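Local coordinates for oxalate biosynthetic component 1 (Burkholderia thailandensis, PDB 5IKY), which functions in quorum sensing-dependent oxalate production as a bifunctional enzyme, an alpha/beta-type serine hydrolase that also has lyase activity, at residues 535-539 / 712-718; 592-597 / 633-637; 692-696 / 706-710; 726-731 / 845-851. One frame throughout, in Å; residues are numbered along the deposited sequence.

Overall arrangement
Contacts 1 and 3 adjoin: their centres lie 11 Å apart, and Tyr715 and Phe535 of contact 1 pack on Pro694 of contact 3. Contact 4 shares helix 715-734 with contact 1 at a centre-to-centre distance of 21 Å, so this helix carries one set of contacts at its start and another further along. Contact 2 stands apart within the cap domain, its nearest atoms about 17 Å from contact 1, 11 Å from contact 3 and 12 Å from contact 4. Contact 4 joins the cap domain to the C-terminal alpha/beta-hydrolase part of the chain. The magnesium ion, held by His227 and Glu477, takes no ligand from any of these segments.

Contact 1 (535-539 / 712-718); sequences FRQAE and SPRYSAT
Phe535 and Tyr715 meet rim to rim, with neither ring over the other: Phe535 CE2 approaches Tyr715 CD1 at 3.9 Å, the centroids are 6.0 Å apart and the planes are inclined by 43°. Both side chains leave the backbone with CG anti to their own N (chi1 -174° for Phe535 and 176° for Tyr715), which carries each ring into the gap between helix 530-541 and the start of helix 715-734. The Tyr715 hydroxyl is bonded beyond the contact, to Ala1002 O.

One turn on from Phe535, the extended chain of Glu539 runs across Thr718 at about a right angle; its CG lies 3.3 Å from Thr718 OG1 and 3.7 Å from Arg714 CB. The carboxylate ends near Ser712, but the modelled approach is too short to support a bond assignment. Arg714 folds back at chi2 and chi3, placing its guanidinium over Ala717, whose CB is 3.6 Å above the centre of one face, while NH2 reaches Tyr545 O. Ser712 to Tyr715 form a type I beta turn and Arg714 holds the N-cap position: helix 530-541 thus packs on the turn and N-terminal start of helix 715-734, in the cap domain.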
loop_
_atom_site.group_PDB
_atom_site.type_symbol
_atom_site.label_atom_id
_atom_site.label_comp_id
_atom_site.label_asym_id
_atom_site.label_seq_id
_atom_site.Cartn_x
_atom_site.Cartn_y
_atom_site.Cartn_z
ATOM N N PHE A 535 12.714 -7.614 15.553
ATOM C CA PHE A 535 11.935 -6.922 16.576
ATOM C C PHE A 535 11.276 -7.913 17.536
ATOM O O PHE A 535 11.260 -7.696 18.750
ATOM C CB PHE A 535 10.869 -6.027 15.938
ATOM C CG PHE A 535 10.124 -5.176 16.931
ATOM C CD1 PHE A 535 10.645 -3.962 17.354
ATOM C CD2 PHE A 535 8.910 -5.595 17.451
ATOM C CE1 PHE A 535 9.967 -3.182 18.275
ATOM C CE2 PHE A 535 8.228 -4.819 18.373
ATOM C CZ PHE A 535 8.756 -3.611 18.784
ATOM N N ARG A 536 10.728 -8.995 16.991
ATOM C CA ARG A 536 10.112 -10.034 17.814
ATOM C C ARG A 536 11.154 -10.751 18.666
ATOM O O ARG A 536 10.836 -11.293 19.725
ATOM C CB ARG A 536 9.364 -11.039 16.940
ATOM C CG ARG A 536 8.047 -10.516 16.396
ATOM C CD ARG A 536 7.513 -11.423 15.313
ATOM N NE ARG A 536 6.183 -11.024 14.872
ATOM C CZ ARG A 536 5.602 -11.484 13.771
ATOM N NH1 ARG A 536 6.242 -12.353 13.003
ATOM N NH2 ARG A 536 4.388 -11.070 13.436
ATOM N N GLN A 537 12.396 -10.748 18.196
ATOM C CA GLN A 537 13.503 -11.316 18.950
ATOM C C GLN A 537 13.816 -10.444 20.169
ATOM O O GLN A 537 14.194 -10.951 21.229
ATOM C CB GLN A 537 14.733 -11.466 18.051
ATOM C CG GLN A 537 15.868 -12.254 18.669
ATOM C CD GLN A 537 17.077 -12.340 17.760
ATOM O OE1 GLN A 537 16.950 -12.337 16.535
ATOM N NE2 GLN A 537 18.261 -12.413 18.358
ATOM N N ALA A 538 13.649 -9.131 20.014
ATOM C CA ALA A 538 13.839 -8.194 21.122
ATOM C C ALA A 538 12.677 -8.283 22.082
ATOM O O ALA A 538 12.854 -8.249 23.300
ATOM C CB ALA A 538 13.996 -6.770 20.610
ATOM N N GLU A 539 11.482 -8.395 21.516
ATOM C CA GLU A 539 10.270 -8.552 22.297
ATOM C C GLU A 539 10.376 -9.790 23.181
ATOM O O GLU A 539 9.981 -9.769 24.349
ATOM C CB GLU A 539 9.066 -8.642 21.365
ATOM C CG GLU A 539 7.726 -8.676 22.050
ATOM C CD GLU A 539 6.590 -8.524 21.062
ATOM O OE1 GLU A 539 5.665 -9.362 21.086
ATOM O OE2 GLU A 539 6.620 -7.564 20.261
ATOM N N SER A 712 0.809 -7.124 18.836
ATOM C CA SER A 712 1.468 -8.013 19.787
ATOM C C SER A 712 1.117 -7.660 21.231
ATOM O O SER A 712 1.021 -6.483 21.579
ATOM C CB SER A 712 2.983 -7.960 19.599
ATOM O OG SER A 712 3.640 -8.584 20.685
ATOM N N PRO A 713 0.926 -8.685 22.076
ATOM C CA PRO A 713 0.629 -8.501 23.502
ATOM C C PRO A 713 1.717 -7.718 24.231
ATOM O O PRO A 713 1.409 -6.890 25.088
ATOM C CB PRO A 713 0.553 -9.938 24.037
ATOM C CG PRO A 713 0.239 -10.774 22.842
ATOM C CD PRO A 713 0.938 -10.109 21.694
ATOM N N ARG A 714 2.972 -7.975 23.880
ATOM C CA ARG A 714 4.108 -7.345 24.550
ATOM C C ARG A 714 4.637 -6.114 23.822
ATOM O O ARG A 714 5.724 -5.632 24.137
ATOM C CB ARG A 714 5.248 -8.355 24.715
ATOM C CG ARG A 714 5.040 -9.359 25.831
ATOM C CD ARG A 714 5.213 -8.702 27.187
ATOM N NE ARG A 714 6.568 -8.195 27.379
ATOM C CZ ARG A 714 6.981 -7.590 28.486
ATOM N NH1 ARG A 714 6.143 -7.420 29.498
ATOM N NH2 ARG A 714 8.230 -7.156 28.585
ATOM N N TYR A 715 3.874 -5.605 22.859
ATOM C CA TYR A 715 4.362 -4.525 22.005
ATOM C C TYR A 715 4.690 -3.249 22.777
ATOM O O TYR A 715 5.802 -2.728 22.677
ATOM C CB TYR A 715 3.351 -4.198 20.906
ATOM C CG TYR A 715 3.778 -3.026 20.054
ATOM C CD1 TYR A 715 4.777 -3.167 19.098
ATOM C CD2 TYR A 715 3.201 -1.771 20.220
ATOM C CE1 TYR A 715 5.180 -2.094 18.320
ATOM C CE2 TYR A 715 3.599 -0.692 19.449
ATOM C CZ TYR A 715 4.588 -0.860 18.500
ATOM O OH TYR A 715 4.989 0.208 17.730
ATOM N N SER A 716 3.722 -2.741 23.533
ATOM C CA SER A 716 3.908 -1.486 24.258
ATOM C C SER A 716 4.991 -1.600 25.324
ATOM O O SER A 716 5.810 -0.696 25.482
ATOM C CB SER A 716 2.595 -1.035 24.897
ATOM O OG SER A 716 1.657 -0.648 23.907
ATOM N N ALA A 717 4.991 -2.714 26.051
ATOM C CA ALA A 717 6.000 -2.959 27.077
ATOM C C ALA A 717 7.397 -2.995 26.467
ATOM O O ALA A 717 8.342 -2.438 27.027
ATOM C CB ALA A 717 5.710 -4.257 27.814
ATOM N N THR A 718 7.519 -3.649 25.316
ATOM C CA THR A 718 8.793 -3.730 24.613
ATOM C C THR A 718 9.278 -2.342 24.210
ATOM O O THR A 718 10.449 -2.007 24.389
ATOM C CB THR A 718 8.694 -4.613 23.355
ATOM O OG1 THR A 718 8.107 -5.874 23.697
ATOM C CG2 THR A 718 10.071 -4.845 22.758
#

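Contact 2 (592-597 / 633-637); sequences LAEHVL and ALNFA
The Phe636 ring meets Val596 obliquely, CD2 lying 4.0 Å from Val596 CG1, while Ile607, from a loop, also touches the Phe636 side chain. This is a helix-helix packing of the cap domain, between helices 592-602 and 629-641. Over the short segments the axes approach to 9.0 Å and cross at 60°.

At the crossing the side chains are small. Ala593 and Ala633 have the nearest pair of CA atoms, 5.0 Å apart, and the CB of Ala633 rests 3.7 Å from both the CA and the CB of Ala593. Leu597 CG borders the same methyl group at 4.2 Å, and Val596 CG1 also touches it, so the Ala633 methyl is met by Ala593, Val596 and Leu597.

Val596 divides its two branches between neighbours. With CG1 anti to the backbone N (chi1 167°), that methyl group reaches Phe636 and sits 3.6 Å from Ala633 O, the oxygen that accepts the helical bond from Ala637 N. The other methyl, CG2, touches Ala637 CB at 4.1 Å. No hydrogen bond crosses the segments; the side chains that meet are all apolar. Asn635 turns its amide elsewhere, to Tyr672 O and Val674 N. On the flank beyond the alanines, Leu634 extends its CD2 methyl to Leu592 CB at 3.6 Å.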
loop_
_atom_site.group_PDB
_atom_site.type_symbol
_atom_site.label_atom_id
_atom_site.label_comp_id
_atom_site.label_asym_id
_atom_site.label_seq_id
_atom_site.Cartn_x
_atom_site.Cartn_y
_atom_site.Cartn_z
ATOM N N LEU A 592 24.572 14.919 -1.008
ATOM C CA LEU A 592 25.097 13.762 -0.292
ATOM C C LEU A 592 24.025 13.202 0.630
ATOM O O LEU A 592 23.908 11.989 0.802
ATOM C CB LEU A 592 26.341 14.133 0.520
ATOM C CG LEU A 592 27.721 13.875 -0.087
ATOM C CD1 LEU A 592 27.867 12.417 -0.505
ATOM C CD2 LEU A 592 27.982 14.810 -1.253
ATOM N N ALA A 593 23.246 14.106 1.218
ATOM C CA ALA A 593 22.145 13.733 2.096
ATOM C C ALA A 593 21.134 12.857 1.366
ATOM O O ALA A 593 20.646 11.870 1.915
ATOM C CB ALA A 593 21.468 14.977 2.649
ATOM N N GLU A 594 20.829 13.222 0.126
ATOM C CA GLU A 594 19.909 12.446 -0.697
ATOM C C GLU A 594 20.490 11.068 -0.996
ATOM O O GLU A 594 19.758 10.085 -1.094
ATOM C CB GLU A 594 19.594 13.184 -1.999
ATOM N N HIS A 595 21.811 11.005 -1.135
ATOM C CA HIS A 595 22.492 9.740 -1.375
ATOM C C HIS A 595 22.492 8.884 -0.115
ATOM O O HIS A 595 22.191 7.691 -0.162
ATOM C CB HIS A 595 23.928 9.976 -1.851
ATOM C CG HIS A 595 24.681 8.716 -2.144
ATOM N ND1 HIS A 595 24.292 7.829 -3.126
ATOM C CD2 HIS A 595 25.795 8.190 -1.584
ATOM C CE1 HIS A 595 25.135 6.813 -3.157
ATOM N NE2 HIS A 595 26.057 7.007 -2.231
ATOM N N VAL A 596 22.829 9.507 1.012
ATOM C CA VAL A 596 22.878 8.816 2.296
ATOM C C VAL A 596 21.508 8.279 2.694
ATOM O O VAL A 596 21.367 7.101 3.027
ATOM C CB VAL A 596 23.407 9.743 3.411
ATOM C CG1 VAL A 596 23.166 9.128 4.782
ATOM C CG2 VAL A 596 24.884 10.034 3.204
ATOM N N LEU A 597 20.500 9.145 2.649
ATOM C CA LEU A 597 19.141 8.775 3.032
ATOM C C LEU A 597 18.584 7.629 2.189
ATOM O O LEU A 597 17.892 6.753 2.708
ATOM C CB LEU A 597 18.216 9.989 2.935
ATOM C CG LEU A 597 18.327 10.989 4.087
ATOM C CD1 LEU A 597 17.872 12.373 3.647
ATOM C CD2 LEU A 597 17.518 10.509 5.282
ATOM N N ALA A 633 21.953 13.847 7.856
ATOM C CA ALA A 633 22.414 12.750 7.015
ATOM C C ALA A 633 23.933 12.750 6.876
ATOM O O ALA A 633 24.558 11.690 6.828
ATOM C CB ALA A 633 21.759 12.827 5.647
ATOM N N LEU A 634 24.521 13.939 6.813
ATOM C CA LEU A 634 25.967 14.068 6.678
ATOM C C LEU A 634 26.689 13.542 7.911
ATOM O O LEU A 634 27.589 12.708 7.805
ATOM C CB LEU A 634 26.358 15.525 6.424
ATOM C CG LEU A 634 25.912 16.109 5.084
ATOM C CD1 LEU A 634 26.522 17.489 4.869
ATOM C CD2 LEU A 634 26.278 15.166 3.951
ATOM N N ASN A 635 26.290 14.035 9.079
ATOM C CA ASN A 635 26.884 13.595 10.334
ATOM C C ASN A 635 26.620 12.116 10.592
ATOM O O ASN A 635 27.444 11.429 11.192
ATOM C CB ASN A 635 26.358 14.432 11.499
ATOM C CG ASN A 635 26.850 15.864 11.453
ATOM O OD1 ASN A 635 28.001 16.147 11.788
ATOM N ND2 ASN A 635 25.978 16.777 11.042
ATOM N N PHE A 636 25.467 11.638 10.134
ATOM C CA PHE A 636 25.128 10.224 10.231
ATOM C C PHE A 636 26.168 9.383 9.504
ATOM O O PHE A 636 26.627 8.364 10.018
ATOM C CB PHE A 636 23.737 9.961 9.654
ATOM C CG PHE A 636 23.343 8.511 9.652
ATOM C CD1 PHE A 636 22.795 7.927 10.781
ATOM C CD2 PHE A 636 23.512 7.733 8.517
ATOM C CE1 PHE A 636 22.429 6.595 10.783
ATOM C CE2 PHE A 636 23.147 6.399 8.511
ATOM C CZ PHE A 636 22.604 5.830 9.646
ATOM N N ALA A 637 26.530 9.825 8.304
ATOM C CA ALA A 637 27.550 9.153 7.513
ATOM C C ALA A 637 28.891 9.189 8.236
ATOM O O ALA A 637 29.590 8.180 8.313
ATOM C CB ALA A 637 27.666 9.794 6.142
#

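Contact 3 (692-696 / 706-710); sequences GIPCR and NLGLR
Asn706 ND2 donates to two oxygens, Ile693 O across the contact and Asp531 OD2 of helix 530-541. The bond to Ile693 O measures 3.0 Å with an N-H...O angle of 158°; its acceptor lies close to the amide plane, whereas the donor is tilted 32° from the carbonyl plane. Asn706 sets CG opposite its carbonyl carbon (chi1 -64°), which brings ND2 to Ile693 O. Arg696 NH1 stands 3.3 Å from the same ND2, yet both are donors: they converge on a shared acceptor, Asp531 OD2, which probably explains the approach.

A second bond runs the other way, from Cys695 N to Asn706 O at 3.1 Å. It is straight at the hydrogen, but the donor sits above the carbonyl plane. The backbone N of Asn706 is in turn held by Glu519.

Leu709 CD1 lies 3.9 Å from Ile693 CG2 and 4.0 Å from Pro694 CG. Cys695 SG is set 3.5 Å from Arg710 CD and also touches Leu707 CD2; Arg710 sends its guanidinium on to Leu1001 O and Ser1006 O. Cys695 and Asn706, both left-handed in backbone conformation, flank the short strands 696-697 and 704-705; backbone hydrogen bonds between Arg696 and Val705 support the base of a small beta-hairpin.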
loop_
_atom_site.group_PDB
_atom_site.type_symbol
_atom_site.label_atom_id
_atom_site.label_comp_id
_atom_site.label_asym_id
_atom_site.label_seq_id
_atom_site.Cartn_x
_atom_site.Cartn_y
_atom_site.Cartn_z
ATOM N N GLY A 692 12.323 1.898 15.251
ATOM C CA GLY A 692 11.938 2.398 13.944
ATOM C C GLY A 692 11.400 1.318 13.022
ATOM O O GLY A 692 10.903 1.611 11.935
ATOM N N ILE A 693 11.503 0.062 13.449
ATOM C CA ILE A 693 10.987 -1.052 12.656
ATOM C C ILE A 693 9.451 -1.047 12.547
ATOM O O ILE A 693 8.919 -1.213 11.448
ATOM C CB ILE A 693 11.459 -2.411 13.221
ATOM C CG1 ILE A 693 12.980 -2.529 13.112
ATOM C CG2 ILE A 693 10.788 -3.568 12.484
ATOM C CD1 ILE A 693 13.534 -3.786 13.743
ATOM N N PRO A 694 8.727 -0.851 13.670
ATOM C CA PRO A 694 7.271 -0.817 13.485
ATOM C C PRO A 694 6.813 0.422 12.724
ATOM O O PRO A 694 7.383 1.495 12.913
ATOM C CB PRO A 694 6.725 -0.793 14.921
ATOM C CG PRO A 694 7.861 -1.211 15.786
ATOM C CD PRO A 694 9.089 -0.725 15.092
ATOM N N CYS A 695 5.804 0.257 11.873
ATOM C CA CYS A 695 5.180 1.366 11.154
ATOM C C CYS A 695 6.183 2.168 10.323
ATOM O O CYS A 695 6.264 3.391 10.427
ATOM C CB CYS A 695 4.452 2.278 12.138
ATOM S SG CYS A 695 3.232 1.403 13.142
ATOM N N ARG A 696 6.940 1.455 9.497
ATOM C CA ARG A 696 7.901 2.049 8.577
ATOM C C ARG A 696 7.213 2.656 7.355
ATOM O O ARG A 696 6.088 2.287 7.016
ATOM C CB ARG A 696 8.902 0.990 8.110
ATOM C CG ARG A 696 10.257 1.011 8.774
ATOM C CD ARG A 696 11.116 -0.108 8.198
ATOM N NE ARG A 696 11.062 -0.131 6.737
ATOM C CZ ARG A 696 10.858 -1.226 6.008
ATOM N NH1 ARG A 696 10.692 -2.401 6.597
ATOM N NH2 ARG A 696 10.824 -1.145 4.684
ATOM N N ASN A 706 4.794 -2.844 8.155
ATOM C CA ASN A 706 5.021 -3.396 9.493
ATOM C C ASN A 706 4.000 -2.898 10.510
ATOM O O ASN A 706 4.352 -2.502 11.622
ATOM C CB ASN A 706 6.438 -3.080 9.980
ATOM C CG ASN A 706 7.507 -3.733 9.126
ATOM O OD1 ASN A 706 7.249 -4.723 8.438
ATOM N ND2 ASN A 706 8.721 -3.188 9.172
ATOM N N LEU A 707 2.730 -2.932 10.118
ATOM C CA LEU A 707 1.639 -2.491 10.979
ATOM C C LEU A 707 1.193 -3.591 11.934
ATOM O O LEU A 707 0.489 -3.331 12.909
ATOM C CB LEU A 707 0.453 -2.028 10.133
ATOM C CG LEU A 707 0.723 -0.842 9.211
ATOM C CD1 LEU A 707 -0.484 -0.563 8.330
ATOM C CD2 LEU A 707 1.079 0.375 10.040
ATOM N N GLY A 708 1.608 -4.820 11.647
ATOM C CA GLY A 708 1.195 -5.969 12.432
ATOM C C GLY A 708 1.807 -6.020 13.818
ATOM O O GLY A 708 1.183 -6.515 14.757
ATOM N N LEU A 709 3.026 -5.502 13.947
ATOM C CA LEU A 709 3.752 -5.531 15.216
ATOM C C LEU A 709 2.977 -4.874 16.362
ATOM O O LEU A 709 3.126 -5.267 17.518
ATOM C CB LEU A 709 5.114 -4.852 15.060
ATOM C CG LEU A 709 6.069 -5.498 14.054
ATOM C CD1 LEU A 709 7.360 -4.699 13.948
ATOM C CD2 LEU A 709 6.361 -6.948 14.433
ATOM N N ARG A 710 2.143 -3.888 16.034
ATOM C CA ARG A 710 1.373 -3.152 17.039
ATOM C C ARG A 710 0.410 -4.037 17.829
ATOM O O ARG A 710 0.061 -3.721 18.966
ATOM C CB ARG A 710 0.572 -2.020 16.384
ATOM C CG ARG A 710 1.341 -1.173 15.389
ATOM C CD ARG A 710 0.535 0.058 14.981
ATOM N NE ARG A 710 -0.845 -0.276 14.649
ATOM C CZ ARG A 710 -1.905 0.399 15.082
ATOM N NH1 ARG A 710 -1.752 1.462 15.863
ATOM N NH2 ARG A 710 -3.122 0.013 14.726
#

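Contact 4 (726-731 / 845-851); sequences LRELTL and ETVIEAS
Leu726 CD2 touches Ala850 CB at 4.3 Å, beginning a junction in which helix 715-734 of the cap domain packs against the loop and N-terminal turn of helix 849-860 in the alpha/beta-hydrolase part. Arg727 comes next: its CA is 3.7 Å from Ala850 CB, and the aliphatic chain continues past Ser851 OG, which lies 3.5 Å from CG. A bend at chi3 (46°) swings the guanidinium round to Glu845, where NH2 makes a 3.5 Å salt bridge with OE1. The planes are 14° apart, but OE1 approaches the guanidinium obliquely; a long ion pair from Arg727 NH1 to Glu728 OE1 extends the network.

Thr730 keeps OG1 on its own helix, bonded to Leu726 O, and rests CG2 against Ile848 CD1 (3.8 Å). Leu726 O is thus reached from opposite faces of its plane by OG1 and N of Thr730. Ile848 is the N-cap residue, and Ser851 OG accepts from its N at 3.2 Å, one half of a capping box.

Leu731 packs against Glu845, Thr846 and Ile848 of the facing segment and Arg727 of its own helix. Its CG meets Ile848 CD1 at 3.7 Å, CD1 lies in plane at the edge of the Arg727 guanidinium and beside the Glu845 carboxylate, and CD2 comes within 3.3 Å of Thr846 O.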
loop_
_atom_site.group_PDB
_atom_site.type_symbol
_atom_site.label_atom_id
_atom_site.label_comp_id
_atom_site.label_asym_id
_atom_site.label_seq_id
_atom_site.Cartn_x
_atom_site.Cartn_y
_atom_site.Cartn_z
ATOM N N LEU A 726 17.062 3.848 25.752
ATOM C CA LEU A 726 17.390 4.912 24.812
ATOM C C LEU A 726 17.465 6.252 25.537
ATOM O O LEU A 726 18.293 7.098 25.205
ATOM C CB LEU A 726 16.358 4.967 23.682
ATOM C CG LEU A 726 16.809 5.495 22.318
ATOM C CD1 LEU A 726 15.893 4.966 21.225
ATOM C CD2 LEU A 726 16.836 7.014 22.289
ATOM N N ARG A 727 16.597 6.436 26.527
ATOM C CA ARG A 727 16.602 7.651 27.332
ATOM C C ARG A 727 17.898 7.770 28.124
ATOM O O ARG A 727 18.536 8.821 28.137
ATOM C CB ARG A 727 15.405 7.677 28.285
ATOM C CG ARG A 727 15.385 8.874 29.226
ATOM C CD ARG A 727 14.625 8.559 30.506
ATOM N NE ARG A 727 15.009 7.257 31.046
ATOM C CZ ARG A 727 16.147 7.016 31.690
ATOM N NH1 ARG A 727 16.410 5.797 32.142
ATOM N NH2 ARG A 727 17.026 7.990 31.883
ATOM N N GLU A 728 18.274 6.678 28.783
ATOM C CA GLU A 728 19.482 6.630 29.599
ATOM C C GLU A 728 20.735 6.966 28.795
ATOM O O GLU A 728 21.565 7.766 29.228
ATOM C CB GLU A 728 19.633 5.247 30.232
ATOM C CG GLU A 728 20.979 5.003 30.894
ATOM C CD GLU A 728 20.950 5.259 32.384
ATOM O OE1 GLU A 728 19.948 5.823 32.873
ATOM O OE2 GLU A 728 21.928 4.892 33.069
ATOM N N LEU A 729 20.866 6.351 27.624
ATOM C CA LEU A 729 22.049 6.534 26.790
ATOM C C LEU A 729 22.114 7.931 26.176
ATOM O O LEU A 729 23.198 8.480 25.983
ATOM C CB LEU A 729 22.090 5.477 25.686
ATOM C CG LEU A 729 22.355 4.037 26.130
ATOM C CD1 LEU A 729 22.311 3.097 24.941
ATOM C CD2 LEU A 729 23.693 3.933 26.844
ATOM N N THR A 730 20.954 8.500 25.867
ATOM C CA THR A 730 20.899 9.820 25.250
ATOM C C THR A 730 21.212 10.915 26.266
ATOM O O THR A 730 21.922 11.873 25.960
ATOM C CB THR A 730 19.523 10.086 24.612
ATOM O OG1 THR A 730 19.264 9.097 23.607
ATOM C CG2 THR A 730 19.486 11.464 23.972
ATOM N N LEU A 731 20.685 10.761 27.478
ATOM C CA LEU A 731 20.916 11.727 28.547
ATOM C C LEU A 731 22.396 11.835 28.886
ATOM O O LEU A 731 22.914 12.933 29.092
ATOM C CB LEU A 731 20.122 11.348 29.795
ATOM C CG LEU A 731 18.628 11.668 29.750
ATOM C CD1 LEU A 731 17.918 11.070 30.946
ATOM C CD2 LEU A 731 18.416 13.171 29.698
ATOM N N GLU A 845 17.248 15.109 36.816
ATOM C CA GLU A 845 17.400 14.504 35.498
ATOM C C GLU A 845 16.668 15.333 34.449
ATOM O O GLU A 845 15.554 15.800 34.681
ATOM C CB GLU A 845 16.882 13.065 35.499
ATOM C CG GLU A 845 17.266 12.266 34.268
ATOM C CD GLU A 845 16.572 10.917 34.203
ATOM O OE1 GLU A 845 15.609 10.776 33.419
ATOM O OE2 GLU A 845 16.988 9.998 34.940
ATOM N N THR A 846 17.305 15.521 33.298
ATOM C CA THR A 846 16.730 16.314 32.217
ATOM C C THR A 846 15.618 15.542 31.504
ATOM O O THR A 846 15.726 14.334 31.294
ATOM C CB THR A 846 17.812 16.731 31.194
ATOM O OG1 THR A 846 18.876 17.409 31.872
ATOM C CG2 THR A 846 17.232 17.649 30.130
ATOM N N VAL A 847 14.548 16.245 31.144
ATOM C CA VAL A 847 13.439 15.634 30.420
ATOM C C VAL A 847 13.630 15.777 28.913
ATOM O O VAL A 847 13.604 16.885 28.377
ATOM C CB VAL A 847 12.088 16.259 30.817
ATOM C CG1 VAL A 847 10.967 15.688 29.963
ATOM C CG2 VAL A 847 11.810 16.033 32.294
ATOM N N ILE A 848 13.830 14.649 28.239
ATOM C CA ILE A 848 13.992 14.642 26.788
ATOM C C ILE A 848 12.866 13.869 26.111
ATOM O O ILE A 848 11.956 13.369 26.775
ATOM C CB ILE A 848 15.344 14.038 26.367
ATOM C CG1 ILE A 848 15.523 12.647 26.981
ATOM C CG2 ILE A 848 16.486 14.955 26.780
ATOM C CD1 ILE A 848 16.807 11.962 26.570
ATOM N N GLU A 849 12.938 13.774 24.788
ATOM C CA GLU A 849 11.888 13.139 24.000
ATOM C C GLU A 849 11.667 11.681 24.403
ATOM O O GLU A 849 10.527 11.236 24.543
ATOM C CB GLU A 849 12.221 13.229 22.508
ATOM C CG GLU A 849 11.546 12.164 21.660
ATOM C CD GLU A 849 12.204 11.978 20.303
ATOM O OE1 GLU A 849 13.192 11.216 20.217
ATOM O OE2 GLU A 849 11.727 12.586 19.323
ATOM N N ALA A 850 12.758 10.950 24.609
ATOM C CA ALA A 850 12.676 9.542 24.985
ATOM C C ALA A 850 11.991 9.359 26.337
ATOM O O ALA A 850 11.364 8.330 26.586
ATOM C CB ALA A 850 14.065 8.918 25.005
ATOM N N SER A 851 12.119 10.358 27.207
ATOM C CA SER A 851 11.464 10.326 28.510
ATOM C C SER A 851 9.948 10.305 28.341
ATOM O O SER A 851 9.246 9.553 29.015
ATOM C CB SER A 851 11.880 11.530 29.360
ATOM O OG SER A 851 13.289 11.684 29.392
#